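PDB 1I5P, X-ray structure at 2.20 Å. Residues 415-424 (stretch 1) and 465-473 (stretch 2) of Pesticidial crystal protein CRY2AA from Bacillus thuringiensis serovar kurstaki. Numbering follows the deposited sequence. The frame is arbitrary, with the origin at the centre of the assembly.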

# COMPACT_ATOMS: atom_id res chain seq x y z
N SER A 415 15.18 8.50 -8.54
CA SER A 415 15.10 7.06 -8.35
C SER A 415 13.87 6.87 -7.48
O SER A 415 13.54 7.73 -6.66
CB SER A 415 16.34 6.50 -7.63
OG SER A 415 16.25 6.69 -6.23
N ASN A 416 13.17 5.75 -7.67
CA ASN A 416 11.97 5.47 -6.91
C ASN A 416 12.25 4.40 -5.87
O ASN A 416 12.71 3.31 -6.18
CB ASN A 416 10.87 5.03 -7.87
CG ASN A 416 10.73 5.98 -9.04
OD1 ASN A 416 10.29 7.12 -8.88
ND2 ASN A 416 11.14 5.52 -10.23
N TYR A 417 11.97 4.74 -4.62
CA TYR A 417 12.23 3.84 -3.51
C TYR A 417 11.54 4.36 -2.25
O TYR A 417 11.43 5.57 -2.07
CB TYR A 417 13.74 3.76 -3.27
CG TYR A 417 14.13 3.14 -1.95
CD1 TYR A 417 14.15 1.75 -1.80
CD2 TYR A 417 14.44 3.93 -0.84
CE1 TYR A 417 14.47 1.17 -0.58
CE2 TYR A 417 14.76 3.36 0.39
CZ TYR A 417 14.77 1.98 0.51
OH TYR A 417 15.03 1.40 1.73
N PHE A 418 11.08 3.45 -1.40
CA PHE A 418 10.44 3.83 -0.14
C PHE A 418 10.90 2.83 0.92
O PHE A 418 10.91 1.63 0.67
CB PHE A 418 8.91 3.79 -0.26
CG PHE A 418 8.37 4.61 -1.41
CD1 PHE A 418 8.21 4.03 -2.67
CD2 PHE A 418 8.04 5.95 -1.23
CE1 PHE A 418 7.72 4.79 -3.74
CE2 PHE A 418 7.55 6.71 -2.29
CZ PHE A 418 7.39 6.13 -3.55
N PRO A 419 11.27 3.32 2.12
CA PRO A 419 11.73 2.45 3.21
C PRO A 419 10.78 1.30 3.47
O PRO A 419 9.56 1.51 3.51
CB PRO A 419 11.82 3.42 4.40
CG PRO A 419 12.22 4.69 3.74
CD PRO A 419 11.26 4.73 2.56
N ASP A 420 11.33 0.10 3.62
CA ASP A 420 10.54 -1.11 3.87
C ASP A 420 9.61 -1.52 2.72
O ASP A 420 8.78 -2.42 2.87
CB ASP A 420 9.74 -0.97 5.17
CG ASP A 420 10.64 -0.85 6.39
OD1 ASP A 420 11.47 -1.76 6.62
OD2 ASP A 420 10.51 0.15 7.12
N TYR A 421 9.74 -0.84 1.59
CA TYR A 421 8.94 -1.19 0.42
C TYR A 421 9.83 -1.89 -0.58
O TYR A 421 10.98 -1.48 -0.80
CB TYR A 421 8.34 0.05 -0.25
CG TYR A 421 7.08 0.58 0.40
CD1 TYR A 421 7.14 1.29 1.60
CD2 TYR A 421 5.83 0.42 -0.20
CE1 TYR A 421 6.01 1.82 2.18
CE2 TYR A 421 4.68 0.95 0.37
CZ TYR A 421 4.78 1.65 1.56
OH TYR A 421 3.65 2.19 2.14
N PHE A 422 9.32 -2.96 -1.17
CA PHE A 422 10.06 -3.69 -2.18
C PHE A 422 9.34 -3.55 -3.50
O PHE A 422 8.12 -3.35 -3.53
CB PHE A 422 10.15 -5.18 -1.83
CG PHE A 422 10.83 -5.48 -0.53
CD1 PHE A 422 10.12 -5.49 0.66
CD2 PHE A 422 12.20 -5.73 -0.49
CE1 PHE A 422 10.75 -5.76 1.87
CE2 PHE A 422 12.84 -6.00 0.72
CZ PHE A 422 12.11 -6.01 1.91
N ILE A 423 10.08 -3.62 -4.60
CA ILE A 423 9.45 -3.56 -5.90
C ILE A 423 8.98 -4.99 -6.13
O ILE A 423 9.76 -5.84 -6.56
CB ILE A 423 10.44 -3.13 -6.99
CG1 ILE A 423 10.83 -1.66 -6.78
CG2 ILE A 423 9.81 -3.31 -8.37
CD1 ILE A 423 11.90 -1.17 -7.74
N ARG A 424 7.72 -5.26 -5.82
CA ARG A 424 7.16 -6.60 -5.98
C ARG A 424 6.59 -6.86 -7.37
O ARG A 424 6.19 -7.97 -7.68
CB ARG A 424 6.10 -6.86 -4.92
CG ARG A 424 6.66 -6.96 -3.51
CD ARG A 424 7.70 -8.07 -3.40
NE ARG A 424 8.27 -8.13 -2.06
CZ ARG A 424 9.32 -8.88 -1.71
NH1 ARG A 424 9.92 -9.64 -2.62
NH2 ARG A 424 9.77 -8.85 -0.47
N VAL A 465 6.90 0.96 -15.13
CA VAL A 465 6.31 1.40 -13.88
C VAL A 465 6.74 0.41 -12.80
O VAL A 465 6.57 -0.80 -12.96
CB VAL A 465 4.77 1.39 -13.99
CG1 VAL A 465 4.13 1.63 -12.62
CG2 VAL A 465 4.31 2.44 -15.00
N SER A 466 7.30 0.92 -11.71
CA SER A 466 7.69 0.03 -10.62
C SER A 466 6.57 0.02 -9.57
O SER A 466 5.99 1.06 -9.25
CB SER A 466 9.02 0.48 -9.99
OG SER A 466 9.01 1.83 -9.59
N VAL A 467 6.24 -1.18 -9.09
CA VAL A 467 5.19 -1.37 -8.10
C VAL A 467 5.82 -1.70 -6.76
O VAL A 467 6.43 -2.76 -6.59
CB VAL A 467 4.26 -2.54 -8.51
CG1 VAL A 467 3.03 -2.56 -7.61
CG2 VAL A 467 3.85 -2.40 -9.97
N HIS A 468 5.68 -0.78 -5.82
CA HIS A 468 6.27 -0.93 -4.49
C HIS A 468 5.25 -1.37 -3.44
O HIS A 468 4.14 -0.82 -3.35
CB HIS A 468 6.91 0.40 -4.07
CG HIS A 468 7.85 0.96 -5.09
ND1 HIS A 468 9.20 1.08 -4.87
CD2 HIS A 468 7.63 1.42 -6.34
CE1 HIS A 468 9.78 1.59 -5.94
NE2 HIS A 468 8.85 1.81 -6.85
N ASN A 469 5.63 -2.36 -2.65
CA ASN A 469 4.75 -2.86 -1.61
C ASN A 469 5.59 -3.37 -0.44
O ASN A 469 6.73 -3.79 -0.63
CB ASN A 469 3.87 -3.98 -2.18
CG ASN A 469 2.67 -4.29 -1.31
OD1 ASN A 469 2.80 -4.94 -0.28
ND2 ASN A 469 1.50 -3.81 -1.72
N ARG A 470 5.01 -3.32 0.76
CA ARG A 470 5.70 -3.78 1.95
C ARG A 470 5.84 -5.30 2.01
O ARG A 470 6.73 -5.82 2.69
CB ARG A 470 4.95 -3.31 3.20
CG ARG A 470 5.10 -1.84 3.51
CD ARG A 470 4.55 -1.54 4.89
NE ARG A 470 5.15 -0.34 5.47
CZ ARG A 470 4.64 0.88 5.38
NH1 ARG A 470 3.51 1.09 4.73
NH2 ARG A 470 5.27 1.90 5.95
N LYS A 471 4.95 -6.00 1.30
CA LYS A 471 4.96 -7.46 1.28
C LYS A 471 6.37 -8.04 1.35
O LYS A 471 7.23 -7.71 0.54
CB LYS A 471 4.28 -7.98 0.01
CG LYS A 471 4.13 -9.49 -0.03
CD LYS A 471 3.33 -9.97 1.18
CE LYS A 471 3.04 -11.46 1.07
NZ LYS A 471 2.10 -11.91 2.14
N ASN A 472 6.60 -8.91 2.33
CA ASN A 472 7.92 -9.49 2.50
C ASN A 472 7.89 -10.90 3.09
O ASN A 472 8.84 -11.68 2.91
CB ASN A 472 8.76 -8.56 3.38
CG ASN A 472 10.25 -8.87 3.33
OD1 ASN A 472 10.77 -9.38 2.34
ND2 ASN A 472 10.95 -8.53 4.41
N ASN A 473 6.80 -11.25 3.77
CA ASN A 473 6.70 -12.57 4.39
C ASN A 473 6.33 -13.66 3.38
O ASN A 473 5.28 -14.28 3.46
CB ASN A 473 5.69 -12.56 5.55
CG ASN A 473 4.26 -12.32 5.09
OD1 ASN A 473 4.01 -11.48 4.23
ND2 ASN A 473 3.33 -13.06 5.68
O HOH W 1 10.96 0.50 -2.71
O HOH W 2 8.43 -4.69 4.56

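Residues 415-424 and 465-473 pair through a short antiparallel ladder, flanked by ring and guanidinium contacts, that buries 788 Å² over both sides. Val465 makes no contact; its side chain points away. Ser466 points toward stretch 1, and its small side chain lies beside Ile423, with CB 4.0 Å from Ile423 CD1. Its hydroxyl fixes the next residue on this side: Ser466 OG and His468 NE2 are hydrogen-bonded at 2.7 Å. Val467 contributes mainly its carbonyl, which accepts a weak hydrogen bond from the backbone of Arg424 (Arg424 N to Val467 O, 2.9 Å) and a CA-H...O contact from Ile423 (Ile423 CA to Val467 O, 3.2 Å).

His468 has the largest area covered by the other stretch. It pairs with Ile423 in a non-hydrogen-bonded bridge, both side chains on the same face of the sheet, and its imidazole is sandwiched. The edge of the Phe418 ring meets one face, with planes at 89° and Phe418 CD1 3.8 Å from His468 ND1; Ile423 CG1 packs over the opposite face, 3.5 Å from His468 CE1. At the ring edge, His468 CE1 lies 3.4 Å from Asn416 O. A flat ring with polar edge atoms suits this slot: while apolar groups cover its faces, ND1 reaches a water 2.8 Å away (His468 ND1 to water 1 O), which also accepts from Phe418 N and donates to Tyr421 O.

Asn469 forms the hydrogen-bonded pair of the ladder with Phe422. Phe422 N donates to Asn469 O at 2.8 Å, nearly straight at 175°, and Asn469 N donates to Phe422 O at 2.8 Å. The Asn469 side chain turns back on its own stretch, its OD1 accepting from Lys471 N at 2.9 Å.

Beyond the strand, Arg470 lays its aliphatic portion over the Tyr421 ring, CG 4.0 Å from the ring centroid and nearly on the normal, with its guanidinium face toward Tyr421 CZ. Arg470 NE is buried without a partner. The type II turn from Phe418 to Tyr421 brings Asp420 O within 3.5 Å of Arg470 CA, and water 2 donates to both Asp420 O and Arg470 O.

Lys471 offers its carbonyl to the Arg424 guanidinium: Arg424 NE and NH2 donate to Lys471 O at 2.8 and 3.0 Å. Its own amine leads away, donating to Asn473 OD1. Asn472 completes the pocket, with CG 3.5 Å from Phe422 CE1 and OD1 3.0 Å from Arg424 NH2. Asn473 points away, out of contact.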